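Local coordinates for sensor protein CpxA (Vibrio parahaemolyticus, PDB 3V67) that probably acts as a membrane-bound sensor histidine kinase of a two-component system, the piece described here being its periplasmic PAS-fold signal-sensing domain, at residues Pro56-Ser61 and Leu117-Gly122; Arg19-Arg24 and Gly106-Val111; Ile40-Glu45 and Leu68-Arg73. All coordinates share one frame; numbering follows the deposited sequence.

Contact 1 of 3, residues Pro56-Ser61 and Leu117-Gly122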
ATOM      1  N   PRO A  56     -10.801  -4.263  12.824  1.00 37.01           N
ATOM      2  CA  PRO A  56     -11.393  -4.334  11.486  1.00 30.72           C
ATOM      3  C   PRO A  56     -12.831  -4.826  11.575  1.00 32.94           C
ATOM      4  O   PRO A  56     -13.101  -5.800  12.276  1.00 31.74           O
ATOM      5  CB  PRO A  56     -10.529  -5.377  10.772  1.00 28.19           C
ATOM      6  CG  PRO A  56      -9.230  -5.360  11.500  1.00 30.87           C
ATOM      7  CD  PRO A  56      -9.568  -5.066  12.927  1.00 34.14           C
ATOM      8  N   ARG A  57     -13.736  -4.145  10.885  1.00 26.09           N
ATOM      9  CA  ARG A  57     -15.141  -4.510  10.877  1.00 21.32           C
ATOM     10  C   ARG A  57     -15.496  -5.338   9.648  1.00 27.72           C
ATOM     11  O   ARG A  57     -15.203  -4.951   8.525  1.00 26.92           O
ATOM     12  CB  ARG A  57     -16.005  -3.254  10.919  1.00 20.00           C
ATOM     13  CG  ARG A  57     -17.467  -3.535  10.676  1.00 34.71           C
ATOM     14  CD  ARG A  57     -18.324  -2.309  10.887  1.00 33.95           C
ATOM     15  NE  ARG A  57     -19.717  -2.605  10.576  1.00 39.91           N
ATOM     16  CZ  ARG A  57     -20.691  -1.703  10.575  1.00 43.35           C
ATOM     17  NH1 ARG A  57     -20.426  -0.438  10.874  1.00 39.66           N
ATOM     18  NH2 ARG A  57     -21.931  -2.067  10.274  1.00 43.29           N
ATOM     19  N   VAL A  58     -16.138  -6.480   9.865  1.00 32.52           N
ATOM     20  CA  VAL A  58     -16.546  -7.336   8.759  1.00 28.78           C
ATOM     21  C   VAL A  58     -17.939  -6.972   8.241  1.00 30.36           C
ATOM     22  O   VAL A  58     -18.895  -6.905   9.010  1.00 41.44           O
ATOM     23  CB  VAL A  58     -16.499  -8.823   9.159  1.00 31.67           C
ATOM     24  CG1 VAL A  58     -17.102  -9.683   8.069  1.00 35.10           C
ATOM     25  CG2 VAL A  58     -15.064  -9.247   9.446  1.00 29.73           C
ATOM     26  N   PHE A  59     -18.036  -6.720   6.937  1.00 27.47           N
ATOM     27  CA  PHE A  59     -19.315  -6.436   6.290  1.00 26.80           C
ATOM     28  C   PHE A  59     -19.701  -7.586   5.367  1.00 24.31           C
ATOM     29  O   PHE A  59     -18.856  -8.379   4.958  1.00 23.28           O
ATOM     30  CB  PHE A  59     -19.227  -5.178   5.428  1.00 38.11           C
ATOM     31  CG  PHE A  59     -19.252  -3.883   6.196  1.00 44.09           C
ATOM     32  CD1 PHE A  59     -20.448  -3.228   6.444  1.00 43.31           C
ATOM     33  CD2 PHE A  59     -18.073  -3.294   6.623  1.00 45.85           C
ATOM     34  CE1 PHE A  59     -20.467  -2.021   7.119  1.00 36.39           C
ATOM     35  CE2 PHE A  59     -18.087  -2.087   7.301  1.00 46.72           C
ATOM     36  CZ  PHE A  59     -19.285  -1.452   7.548  1.00 39.86           C
ATOM     37  N   PHE A  60     -20.979  -7.648   5.013  1.00 22.45           N
ATOM     38  CA  PHE A  60     -21.462  -8.664   4.093  1.00 18.97           C
ATOM     39  C   PHE A  60     -22.386  -8.057   3.052  1.00 15.62           C
ATOM     40  O   PHE A  60     -22.997  -7.020   3.286  1.00 24.60           O
ATOM     41  CB  PHE A  60     -22.196  -9.771   4.851  1.00 17.26           C
ATOM     42  CG  PHE A  60     -21.313 -10.556   5.777  1.00 21.28           C
ATOM     43  CD1 PHE A  60     -20.487 -11.550   5.283  1.00 13.88           C
ATOM     44  CD2 PHE A  60     -21.306 -10.299   7.140  1.00 20.80           C
ATOM     45  CE1 PHE A  60     -19.666 -12.273   6.128  1.00 18.79           C
ATOM     46  CE2 PHE A  60     -20.494 -11.020   7.989  1.00 18.43           C
ATOM     47  CZ  PHE A  60     -19.672 -12.011   7.482  1.00 20.96           C
ATOM     48  N   SER A  61     -22.479  -8.710   1.900  1.00 14.50           N
ATOM     49  CA  SER A  61     -23.463  -8.346   0.895  1.00 15.92           C
ATOM     50  C   SER A  61     -23.859  -9.593   0.126  1.00 20.47           C
ATOM     51  O   SER A  61     -23.236 -10.644   0.284  1.00 25.61           O
ATOM     52  CB  SER A  61     -22.905  -7.298  -0.068  1.00 22.61           C
ATOM     53  OG  SER A  61     -22.154  -7.906  -1.110  1.00 21.46           O
ATOM     54  N   LEU A 117     -22.680 -15.651  -0.279  1.00 21.24           N
ATOM     55  CA  LEU A 117     -22.621 -14.215  -0.046  1.00 17.66           C
ATOM     56  C   LEU A 117     -21.212 -13.691  -0.284  1.00 19.95           C
ATOM     57  O   LEU A 117     -20.322 -14.431  -0.710  1.00 21.13           O
ATOM     58  CB  LEU A 117     -23.034 -13.902   1.391  1.00 20.52           C
ATOM     59  CG  LEU A 117     -24.363 -14.497   1.854  1.00 25.54           C
ATOM     60  CD1 LEU A 117     -24.577 -14.222   3.333  1.00 35.69           C
ATOM     61  CD2 LEU A 117     -25.515 -13.947   1.023  1.00 20.92           C
ATOM     62  N   LEU A 118     -21.013 -12.411   0.009  1.00 18.82           N
ATOM     63  CA  LEU A 118     -19.711 -11.783  -0.150  1.00 15.98           C
ATOM     64  C   LEU A 118     -19.303 -11.062   1.127  1.00 19.87           C
ATOM     65  O   LEU A 118     -20.116 -10.395   1.767  1.00 22.19           O
ATOM     66  CB  LEU A 118     -19.731 -10.816  -1.333  1.00 17.74           C
ATOM     67  CG  LEU A 118     -20.063 -11.471  -2.675  1.00 17.87           C
ATOM     68  CD1 LEU A 118     -20.662 -10.457  -3.627  1.00 19.74           C
ATOM     69  CD2 LEU A 118     -18.815 -12.108  -3.279  1.00 13.03           C
ATOM     70  N   MET A 119     -18.035 -11.208   1.490  1.00 18.07           N
ATOM     71  CA  MET A 119     -17.488 -10.629   2.703  1.00 11.21           C
ATOM     72  C   MET A 119     -16.555  -9.477   2.362  1.00 16.30           C
ATOM     73  O   MET A 119     -15.866  -9.490   1.335  1.00 15.76           O
ATOM     74  CB  MET A 119     -16.731 -11.691   3.507  1.00 12.35           C
ATOM     75  CG  MET A 119     -16.411 -11.284   4.940  1.00 17.27           C
ATOM     76  SD  MET A 119     -15.259 -12.407   5.759  1.00 13.44           S
ATOM     77  CE  MET A 119     -13.697 -11.738   5.205  1.00 10.84           C
ATOM     78  N   TYR A 120     -16.544  -8.481   3.237  1.00 16.78           N
ATOM     79  CA  TYR A 120     -15.726  -7.296   3.062  1.00 20.85           C
ATOM     80  C   TYR A 120     -15.117  -6.951   4.412  1.00 21.26           C
ATOM     81  O   TYR A 120     -15.616  -7.385   5.452  1.00 16.35           O
ATOM     82  CB  TYR A 120     -16.583  -6.120   2.599  1.00 20.97           C
ATOM     83  CG  TYR A 120     -17.453  -6.374   1.388  1.00 19.79           C
ATOM     84  CD1 TYR A 120     -17.081  -5.905   0.132  1.00 24.93           C
ATOM     85  CD2 TYR A 120     -18.663  -7.051   1.502  1.00 17.56           C
ATOM     86  CE1 TYR A 120     -17.880  -6.118  -0.978  1.00 22.68           C
ATOM     87  CE2 TYR A 120     -19.467  -7.275   0.394  1.00 17.76           C
ATOM     88  CZ  TYR A 120     -19.072  -6.806  -0.840  1.00 18.47           C
ATOM     89  OH  TYR A 120     -19.867  -7.022  -1.942  1.00 23.61           O
ATOM     90  N   VAL A 121     -14.046  -6.167   4.399  1.00 28.85           N
ATOM     91  CA  VAL A 121     -13.417  -5.730   5.640  1.00 32.18           C
ATOM     92  C   VAL A 121     -13.136  -4.232   5.602  1.00 31.84           C
ATOM     93  O   VAL A 121     -12.464  -3.738   4.697  1.00 39.25           O
ATOM     94  CB  VAL A 121     -12.103  -6.500   5.925  1.00 25.34           C
ATOM     95  CG1 VAL A 121     -11.444  -5.974   7.184  1.00 21.37           C
ATOM     96  CG2 VAL A 121     -12.370  -7.990   6.056  1.00 28.36           C
ATOM     97  N   GLY A 122     -13.668  -3.513   6.584  1.00 27.45           N
ATOM     98  CA  GLY A 122     -13.411  -2.096   6.729  1.00 32.53           C
ATOM     99  C   GLY A 122     -12.436  -1.869   7.864  1.00 33.99           C
ATOM    100  O   GLY A 122     -12.461  -2.579   8.864  1.00 30.82           O
TER
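Two neighbouring strands of the antiparallel sheet of this periplasmic PAS-fold domain, 57-61 and 115-124, run side by side here, with axes 4.5 Å apart and chain directions 150° apart. Three hydrogen-bonded pairs, R57 with G122, F59 with Y120 and S61 with L118, alternate with the non-hydrogen-bonded pairs V58-V121 and F60-M119. The end pairs bond within the carbonyl planes, whereas at F59-Y120 both donors stand above the plane of the carbonyl they reach.

On one face, V58, F60, M119 and V121 make an apolar layer. M119 CG, anti to its backbone N, is wedged between two neighbours: V58 CG1 at 3.6 Å and F60 CE1 at the same separation. With chi1 and chi2 both near anti, the M119 chain runs alongside F60 and SD makes an oblique Met-aromatic contact, 5.4 Å from the F60 ring centroid; the bend at chi3 (85°) turns only CE. Helix 37-46 packs on this face through L41 and V44, which touch F60.

The opposite face carries R57, F59, S61 and Y120 and lies under helix 75-87, whose M81 meets both F59 and Y120. The R57 chain is fully extended, so its guanidinium leaves the strand pair and bonds Q77 through NH1, while F59 CZ sits 3.2 Å above the guanidinium plane, toward its rim. With CG beside its backbone N (chi1 -52°), Y120 lays its ring along the neighbouring strand, edge-on to F59 O. The ring ends at S61, whose OG, in the crowded position between N and C, hydrogen-bonds Y120 OH at 2.6 Å.

Contact 2 of 3, residues Arg19-Arg24 and Gly106-Val111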
ATOM      1  N   ARG A  19      -4.732 -12.648   4.796  1.00 37.70           N
ATOM      2  CA  ARG A  19      -5.407 -12.574   6.084  1.00 43.42           C
ATOM      3  C   ARG A  19      -6.921 -12.644   5.917  1.00 47.50           C
ATOM      4  O   ARG A  19      -7.578 -13.454   6.564  1.00 56.78           O
ATOM      5  CB  ARG A  19      -5.023 -11.296   6.824  1.00 54.62           C
ATOM      6  CG  ARG A  19      -5.796 -11.095   8.115  1.00 71.27           C
ATOM      7  CD  ARG A  19      -5.525 -12.223   9.104  1.00 81.82           C
ATOM      8  NE  ARG A  19      -4.533 -11.845  10.106  1.00 86.89           N
ATOM      9  CZ  ARG A  19      -3.225 -12.055   9.987  1.00 85.85           C
ATOM     10  NH1 ARG A  19      -2.738 -12.647   8.905  1.00 83.91           N
ATOM     11  NH2 ARG A  19      -2.403 -11.672  10.954  1.00 86.28           N
ATOM     12  N   ILE A  20      -7.458 -11.797   5.044  1.00 39.77           N
ATOM     13  CA  ILE A  20      -8.890 -11.759   4.753  1.00 33.93           C
ATOM     14  C   ILE A  20      -9.425 -13.136   4.373  1.00 29.79           C
ATOM     15  O   ILE A  20     -10.487 -13.555   4.839  1.00 27.64           O
ATOM     16  CB  ILE A  20      -9.197 -10.765   3.616  1.00 30.36           C
ATOM     17  CG1 ILE A  20      -8.930  -9.332   4.075  1.00 26.63           C
ATOM     18  CG2 ILE A  20     -10.637 -10.907   3.146  1.00 39.05           C
ATOM     19  CD1 ILE A  20      -9.083  -8.301   2.978  1.00 27.15           C
ATOM     20  N   ILE A  21      -8.678 -13.834   3.524  1.00 33.09           N
ATOM     21  CA  ILE A  21      -9.029 -15.196   3.133  1.00 38.77           C
ATOM     22  C   ILE A  21      -9.070 -16.112   4.352  1.00 42.08           C
ATOM     23  O   ILE A  21      -9.992 -16.921   4.514  1.00 38.56           O
ATOM     24  CB  ILE A  21      -8.029 -15.749   2.099  1.00 38.80           C
ATOM     25  CG1 ILE A  21      -8.173 -14.995   0.777  1.00 35.17           C
ATOM     26  CG2 ILE A  21      -8.241 -17.238   1.882  1.00 44.55           C
ATOM     27  CD1 ILE A  21      -9.586 -15.011   0.221  1.00 32.22           C
ATOM     28  N   GLU A  22      -8.068 -15.967   5.214  1.00 46.44           N
ATOM     29  CA  GLU A  22      -7.977 -16.769   6.429  1.00 48.84           C
ATOM     30  C   GLU A  22      -9.158 -16.561   7.384  1.00 49.66           C
ATOM     31  O   GLU A  22      -9.723 -17.532   7.892  1.00 57.76           O
ATOM     32  CB  GLU A  22      -6.648 -16.515   7.143  1.00 49.30           C
ATOM     33  CG  GLU A  22      -5.442 -17.088   6.409  1.00 51.02           C
ATOM     34  CD  GLU A  22      -4.122 -16.652   7.015  1.00 56.49           C
ATOM     35  OE1 GLU A  22      -4.134 -15.806   7.935  1.00 60.49           O
ATOM     36  OE2 GLU A  22      -3.070 -17.156   6.569  1.00 54.87           O
ATOM     37  N   THR A  23      -9.538 -15.308   7.624  1.00 40.38           N
ATOM     38  CA  THR A  23     -10.663 -15.042   8.519  1.00 40.62           C
ATOM     39  C   THR A  23     -11.991 -15.396   7.857  1.00 37.46           C
ATOM     40  O   THR A  23     -12.967 -15.695   8.539  1.00 38.96           O
ATOM     41  CB  THR A  23     -10.716 -13.578   9.026  1.00 38.66           C
ATOM     42  OG1 THR A  23     -11.621 -12.815   8.221  1.00 41.23           O
ATOM     43  CG2 THR A  23      -9.341 -12.936   9.011  1.00 42.27           C
ATOM     44  N   ARG A  24     -12.025 -15.354   6.529  1.00 33.28           N
ATOM     45  CA  ARG A  24     -13.204 -15.790   5.790  1.00 27.73           C
ATOM     46  C   ARG A  24     -13.415 -17.278   6.040  1.00 38.83           C
ATOM     47  O   ARG A  24     -14.489 -17.694   6.477  1.00 37.39           O
ATOM     48  CB  ARG A  24     -13.036 -15.516   4.292  1.00 19.22           C
ATOM     49  CG  ARG A  24     -14.303 -15.678   3.447  1.00 18.04           C
ATOM     50  CD  ARG A  24     -14.514 -17.113   2.976  1.00 18.58           C
ATOM     51  NE  ARG A  24     -13.257 -17.768   2.622  1.00 28.35           N
ATOM     52  CZ  ARG A  24     -12.706 -17.745   1.413  1.00 32.81           C
ATOM     53  NH1 ARG A  24     -13.295 -17.099   0.416  1.00 34.98           N
ATOM     54  NH2 ARG A  24     -11.557 -18.370   1.199  1.00 29.78           N
ATOM     55  N   GLY A 106     -12.528  -5.759  -0.506  1.00 15.99           N
ATOM     56  CA  GLY A 106     -13.400  -6.860  -0.883  1.00 13.06           C
ATOM     57  C   GLY A 106     -13.812  -6.798  -2.345  1.00 17.25           C
ATOM     58  O   GLY A 106     -13.294  -5.980  -3.104  1.00 19.76           O
ATOM     59  N   PRO A 107     -14.748  -7.664  -2.753  1.00 18.46           N
ATOM     60  CA  PRO A 107     -15.368  -8.684  -1.909  1.00 17.37           C
ATOM     61  C   PRO A 107     -14.610  -9.997  -1.994  1.00 18.37           C
ATOM     62  O   PRO A 107     -13.875 -10.207  -2.962  1.00 14.64           O
ATOM     63  CB  PRO A 107     -16.732  -8.868  -2.566  1.00 19.42           C
ATOM     64  CG  PRO A 107     -16.456  -8.669  -4.018  1.00 18.20           C
ATOM     65  CD  PRO A 107     -15.381  -7.602  -4.085  1.00 25.21           C
ATOM     66  N   VAL A 108     -14.792 -10.868  -1.004  1.00 20.13           N
ATOM     67  CA  VAL A 108     -14.352 -12.257  -1.128  1.00 23.84           C
ATOM     68  C   VAL A 108     -15.551 -13.171  -0.912  1.00 24.35           C
ATOM     69  O   VAL A 108     -16.374 -12.915  -0.040  1.00 18.72           O
ATOM     70  CB  VAL A 108     -13.208 -12.620  -0.141  1.00 29.52           C
ATOM     71  CG1 VAL A 108     -11.956 -11.812  -0.457  1.00 26.31           C
ATOM     72  CG2 VAL A 108     -13.633 -12.410   1.304  1.00 25.88           C
ATOM     73  N   PRO A 109     -15.670 -14.232  -1.720  1.00 23.57           N
ATOM     74  CA  PRO A 109     -16.832 -15.114  -1.570  1.00 16.38           C
ATOM     75  C   PRO A 109     -16.878 -15.780  -0.201  1.00 19.41           C
ATOM     76  O   PRO A 109     -15.834 -16.079   0.375  1.00 24.83           O
ATOM     77  CB  PRO A 109     -16.623 -16.161  -2.667  1.00 17.14           C
ATOM     78  CG  PRO A 109     -15.165 -16.096  -2.998  1.00 22.52           C
ATOM     79  CD  PRO A 109     -14.776 -14.669  -2.805  1.00 23.83           C
ATOM     80  N   ILE A 110     -18.081 -15.993   0.318  1.00 16.92           N
ATOM     81  CA  ILE A 110     -18.245 -16.679   1.590  1.00 18.11           C
ATOM     82  C   ILE A 110     -19.554 -17.459   1.601  1.00 20.76           C
ATOM     83  O   ILE A 110     -20.514 -17.080   0.940  1.00 24.14           O
ATOM     84  CB  ILE A 110     -18.179 -15.697   2.786  1.00 20.40           C
ATOM     85  CG1 ILE A 110     -17.913 -16.450   4.095  1.00 15.51           C
ATOM     86  CG2 ILE A 110     -19.446 -14.852   2.873  1.00 10.41           C
ATOM     87  CD1 ILE A 110     -17.715 -15.547   5.300  1.00 15.56           C
ATOM     88  N   VAL A 111     -19.579 -18.569   2.327  1.00 25.50           N
ATOM     89  CA  VAL A 111     -20.794 -19.361   2.439  1.00 25.14           C
ATOM     90  C   VAL A 111     -21.252 -19.410   3.888  1.00 26.66           C
ATOM     91  O   VAL A 111     -20.569 -19.970   4.750  1.00 24.59           O
ATOM     92  CB  VAL A 111     -20.601 -20.797   1.919  1.00 26.58           C
ATOM     93  CG1 VAL A 111     -21.858 -21.618   2.162  1.00 17.89           C
ATOM     94  CG2 VAL A 111     -20.239 -20.785   0.440  1.00 21.44           C
TER
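The close-packed part of this contact centres on V108, whose two methyls meet three side chains of the helix. I20 CG2, anti to its own backbone N, comes obliquely against V108 CG2 at 3.8 Å and lies almost as near CG1. I21 sets off along the flank of the helix, but its chain, bent at chi2, brings CD1 to 4.0 Å from V108 CG1. R24 adds an aliphatic surface: its CG touches V108 CG2, and CD passes I110 CG1 at 3.6 Å as the two side chains slide past each other in opposite directions.

Helix 14-30 lies here along strand 102-112 in the PAS-fold domain, the short segments inclined by only 21° with axes 9.5 Å apart. Beyond strand 102-112, M119 of the adjacent strand 115-124 touches I20 and T23, so the helix spans more than one strand of the sheet.

Toward P109 and the solvent the packing thins, and a polar grip takes over. The R24 chain, with CG anti to the backbone N, folds at chi2 (-87°) and chi3, which turns the guanidinium back toward the backbone at P109. R24 NH1 then donates to P109 O at 2.7 Å, nearly straight at 161°, with the oxygen in the guanidinium plane and the nitrogen in the carbonyl plane. The exposed P109 ring makes a looser approach, its CG 4.0 Å from R24 NH1.

Contact 3 of 3, residues Ile40-Glu45 and Leu68-Arg73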
ATOM      1  N   ILE A  40     -26.191 -15.772  12.315  1.00 22.02           N
ATOM      2  CA  ILE A  40     -24.773 -15.682  11.995  1.00 27.03           C
ATOM      3  C   ILE A  40     -24.299 -14.232  11.959  1.00 36.47           C
ATOM      4  O   ILE A  40     -23.298 -13.886  12.585  1.00 34.50           O
ATOM      5  CB  ILE A  40     -24.443 -16.339  10.641  1.00 17.80           C
ATOM      6  CG1 ILE A  40     -24.743 -17.835  10.680  1.00 24.13           C
ATOM      7  CG2 ILE A  40     -22.985 -16.106  10.284  1.00 17.57           C
ATOM      8  CD1 ILE A  40     -24.340 -18.571   9.412  1.00 24.64           C
ATOM      9  N   LEU A  41     -25.020 -13.390  11.222  1.00 38.66           N
ATOM     10  CA  LEU A  41     -24.648 -11.984  11.070  1.00 33.63           C
ATOM     11  C   LEU A  41     -24.650 -11.283  12.417  1.00 42.95           C
ATOM     12  O   LEU A  41     -23.723 -10.537  12.752  1.00 53.37           O
ATOM     13  CB  LEU A  41     -25.608 -11.280  10.113  1.00 36.50           C
ATOM     14  CG  LEU A  41     -25.699 -11.863   8.702  1.00 40.27           C
ATOM     15  CD1 LEU A  41     -26.767 -11.144   7.900  1.00 40.30           C
ATOM     16  CD2 LEU A  41     -24.356 -11.784   7.998  1.00 42.31           C
ATOM     17  N   PHE A  42     -25.701 -11.546  13.186  1.00 45.10           N
ATOM     18  CA  PHE A  42     -25.837 -11.015  14.534  1.00 42.39           C
ATOM     19  C   PHE A  42     -24.638 -11.392  15.412  1.00 40.85           C
ATOM     20  O   PHE A  42     -24.010 -10.521  16.019  1.00 45.85           O
ATOM     21  CB  PHE A  42     -27.140 -11.538  15.145  1.00 58.10           C
ATOM     22  CG  PHE A  42     -27.457 -10.968  16.492  1.00 67.77           C
ATOM     23  CD1 PHE A  42     -27.991  -9.697  16.612  1.00 68.10           C
ATOM     24  CD2 PHE A  42     -27.239 -11.712  17.639  1.00 73.89           C
ATOM     25  CE1 PHE A  42     -28.288  -9.174  17.853  1.00 73.35           C
ATOM     26  CE2 PHE A  42     -27.536 -11.193  18.885  1.00 74.45           C
ATOM     27  CZ  PHE A  42     -28.061  -9.922  18.992  1.00 74.66           C
ATOM     28  N   ARG A  43     -24.323 -12.686  15.468  1.00 46.50           N
ATOM     29  CA  ARG A  43     -23.180 -13.174  16.241  1.00 53.62           C
ATOM     30  C   ARG A  43     -21.855 -12.550  15.804  1.00 51.95           C
ATOM     31  O   ARG A  43     -21.089 -12.063  16.634  1.00 54.87           O
ATOM     32  CB  ARG A  43     -23.070 -14.697  16.138  1.00 64.07           C
ATOM     33  CG  ARG A  43     -23.818 -15.479  17.205  1.00 71.50           C
ATOM     34  CD  ARG A  43     -23.577 -16.971  17.029  1.00 79.25           C
ATOM     35  NE  ARG A  43     -24.253 -17.778  18.039  1.00 90.75           N
ATOM     36  CZ  ARG A  43     -24.319 -19.105  18.009  1.00 95.32           C
ATOM     37  NH1 ARG A  43     -23.752 -19.777  17.014  1.00 94.70           N
ATOM     38  NH2 ARG A  43     -24.955 -19.763  18.969  1.00 96.61           N
ATOM     39  N   VAL A  44     -21.591 -12.586  14.502  1.00 46.79           N
ATOM     40  CA  VAL A  44     -20.352 -12.056  13.941  1.00 45.14           C
ATOM     41  C   VAL A  44     -20.161 -10.587  14.277  1.00 43.86           C
ATOM     42  O   VAL A  44     -19.094 -10.176  14.731  1.00 48.44           O
ATOM     43  CB  VAL A  44     -20.297 -12.242  12.403  1.00 33.17           C
ATOM     44  CG1 VAL A  44     -19.293 -11.285  11.778  1.00 31.97           C
ATOM     45  CG2 VAL A  44     -19.957 -13.680  12.053  1.00 28.08           C
ATOM     46  N   GLU A  45     -21.208  -9.801  14.070  1.00 42.22           N
ATOM     47  CA  GLU A  45     -21.129  -8.367  14.321  1.00 46.04           C
ATOM     48  C   GLU A  45     -21.213  -8.045  15.813  1.00 55.69           C
ATOM     49  O   GLU A  45     -20.942  -6.917  16.235  1.00 51.67           O
ATOM     50  CB  GLU A  45     -22.220  -7.642  13.541  1.00 39.59           C
ATOM     51  CG  GLU A  45     -22.021  -7.789  12.034  1.00 41.04           C
ATOM     52  CD  GLU A  45     -23.187  -7.260  11.236  1.00 50.01           C
ATOM     53  OE1 GLU A  45     -22.960  -6.391  10.368  1.00 58.99           O
ATOM     54  OE2 GLU A  45     -24.328  -7.718  11.473  1.00 45.94           O
ATOM     55  N   LEU A  68     -25.672  -6.445   3.794  1.00 36.93           N
ATOM     56  CA  LEU A  68     -26.388  -7.173   4.835  1.00 30.47           C
ATOM     57  C   LEU A  68     -25.757  -6.933   6.194  1.00 37.76           C
ATOM     58  O   LEU A  68     -24.635  -7.360   6.448  1.00 48.03           O
ATOM     59  CB  LEU A  68     -26.382  -8.668   4.544  1.00 22.70           C
ATOM     60  CG  LEU A  68     -26.833  -9.085   3.151  1.00 24.38           C
ATOM     61  CD1 LEU A  68     -26.795 -10.599   3.011  1.00 21.57           C
ATOM     62  CD2 LEU A  68     -28.224  -8.547   2.859  1.00 22.83           C
ATOM     63  N   THR A  69     -26.490  -6.256   7.071  1.00 46.62           N
ATOM     64  CA  THR A  69     -26.004  -5.962   8.414  1.00 54.94           C
ATOM     65  C   THR A  69     -27.154  -5.609   9.343  1.00 66.43           C
ATOM     66  O   THR A  69     -28.192  -5.129   8.893  1.00 68.09           O
ATOM     67  CB  THR A  69     -24.967  -4.810   8.393  1.00 53.13           C
ATOM     68  OG1 THR A  69     -24.355  -4.675   9.683  1.00 55.79           O
ATOM     69  CG2 THR A  69     -25.638  -3.498   7.999  1.00 50.60           C
ATOM     70  N   THR A  70     -26.973  -5.875  10.632  1.00 80.87           N
ATOM     71  CA  THR A  70     -27.851  -5.316  11.645  1.00 94.23           C
ATOM     72  C   THR A  70     -27.315  -3.915  11.856  1.00108.22           C
ATOM     73  O   THR A  70     -26.103  -3.751  11.967  1.00111.88           O
ATOM     74  CB  THR A  70     -27.736  -6.088  12.976  1.00 89.17           C
ATOM     75  OG1 THR A  70     -26.703  -5.499  13.775  1.00 87.32           O
ATOM     76  CG2 THR A  70     -27.404  -7.550  12.723  1.00 81.89           C
ATOM     77  N   ASP A  71     -28.170  -2.901  11.901  1.00117.35           N
ATOM     78  CA  ASP A  71     -27.648  -1.532  11.947  1.00124.48           C
ATOM     79  C   ASP A  71     -26.642  -1.279  13.078  1.00116.49           C
ATOM     80  O   ASP A  71     -26.916  -1.566  14.241  1.00118.30           O
ATOM     81  CB  ASP A  71     -28.776  -0.508  12.014  1.00136.98           C
ATOM     82  CG  ASP A  71     -28.281   0.908  11.808  1.00145.89           C
ATOM     83  OD1 ASP A  71     -28.438   1.434  10.688  1.00148.22           O
ATOM     84  OD2 ASP A  71     -27.723   1.488  12.761  1.00150.01           O
ATOM     85  N   LYS A  72     -25.475  -0.749  12.721  1.00104.17           N
ATOM     86  CA  LYS A  72     -24.408  -0.522  13.694  1.00 97.72           C
ATOM     87  C   LYS A  72     -24.168   0.964  13.995  1.00 94.08           C
ATOM     88  O   LYS A  72     -24.342   1.827  13.130  1.00 95.97           O
ATOM     89  CB  LYS A  72     -23.108  -1.211  13.252  1.00 87.53           C
ATOM     90  CG  LYS A  72     -22.302  -1.829  14.396  1.00 79.22           C
ATOM     91  CD  LYS A  72     -21.118  -2.640  13.883  1.00 74.19           C
ATOM     92  CE  LYS A  72     -21.292  -4.126  14.176  1.00 75.69           C
ATOM     93  NZ  LYS A  72     -20.226  -4.953  13.536  1.00 72.88           N
ATOM     94  N   ARG A  73     -23.757   1.224  15.234  1.00 85.05           N
ATOM     95  CA  ARG A  73     -23.498   2.552  15.801  1.00 82.66           C
ATOM     96  C   ARG A  73     -22.874   3.590  14.858  1.00 76.62           C
ATOM     97  O   ARG A  73     -23.065   4.793  15.041  1.00 72.70           O
ATOM     98  CB  ARG A  73     -22.608   2.403  17.043  1.00 79.06           C
ATOM     99  CG  ARG A  73     -22.895   1.169  17.902  1.00 72.85           C
ATOM    100  CD  ARG A  73     -21.992  -0.008  17.530  1.00 64.31           C
ATOM    101  NE  ARG A  73     -21.914  -0.991  18.606  1.00 63.69           N
ATOM    102  CZ  ARG A  73     -21.194  -2.108  18.551  1.00 63.00           C
ATOM    103  NH1 ARG A  73     -20.485  -2.398  17.466  1.00 61.58           N
ATOM    104  NH2 ARG A  73     -21.181  -2.941  19.585  1.00 62.17           N
TER
HETATM  105  O   HOH W   1     -22.269  -6.388   7.535  1.00 44.27           O
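E45 leaves its helix with CG beside the backbone N (chi1 -64°) and a chain extended beyond CG, which carries the carboxylate across to the backbone and side chains of 68-73. T69 answers with OG1 anti to its own N (chi1 -171°), so that the two side chains cross at about a right angle. T69 OG1 donates to the syn lone pair of E45 OE1 at a modelled, very short 2.3 Å. The other oxygen, OE2, faces T70: the amide N of T70 points almost straight at it (175°), but at 3.3 Å the bond is weak, and T70 CG2 lies against the same oxygen.

In the PAS-fold domain this ties helix 37-46 to the loop that leads from strand 67-68 to helix 75-87. A water bridges the two elements as well, donating to E45 OE1 and, at 2.8 Å, to L68 O, so OE1 accepts from both the hydroxyl and the water.

K72, bent at chi3, crosses E45 obliquely. Its NZ rests 3.3 Å from E45 CB and makes a weak bond to E45 O, while the carboxylate stays beyond salt-bridge distance; the nearby positive charge might still favour the ionised acid. Apolar contact is light: L41 CD1 approaches L68 CB at 4.2 Å, and T70 CG2 stands at the edge of the exposed F42 ring.

Contact 1 is buried, its centre about 4 Å from the centre of the chain, whereas contacts 2 and 3 are partly buried and bring helices to the sheet or to its adjoining loop. Contacts 1 and 2 meet in neighbouring strands of one sheet, bonded through M119 N to V108 O and L117 N to I110 O. Contact 3 joins contact 1 where F60 O receives L68 N and where R57 NH2 packs beside K72. Contacts 2 and 3 do not touch. Backbone bonding dominates the core, and one arginine-carbonyl bond supplements the apolar helix-strand packing, while contact 3 is mainly polar, a carboxylate and a water joining helix and loop.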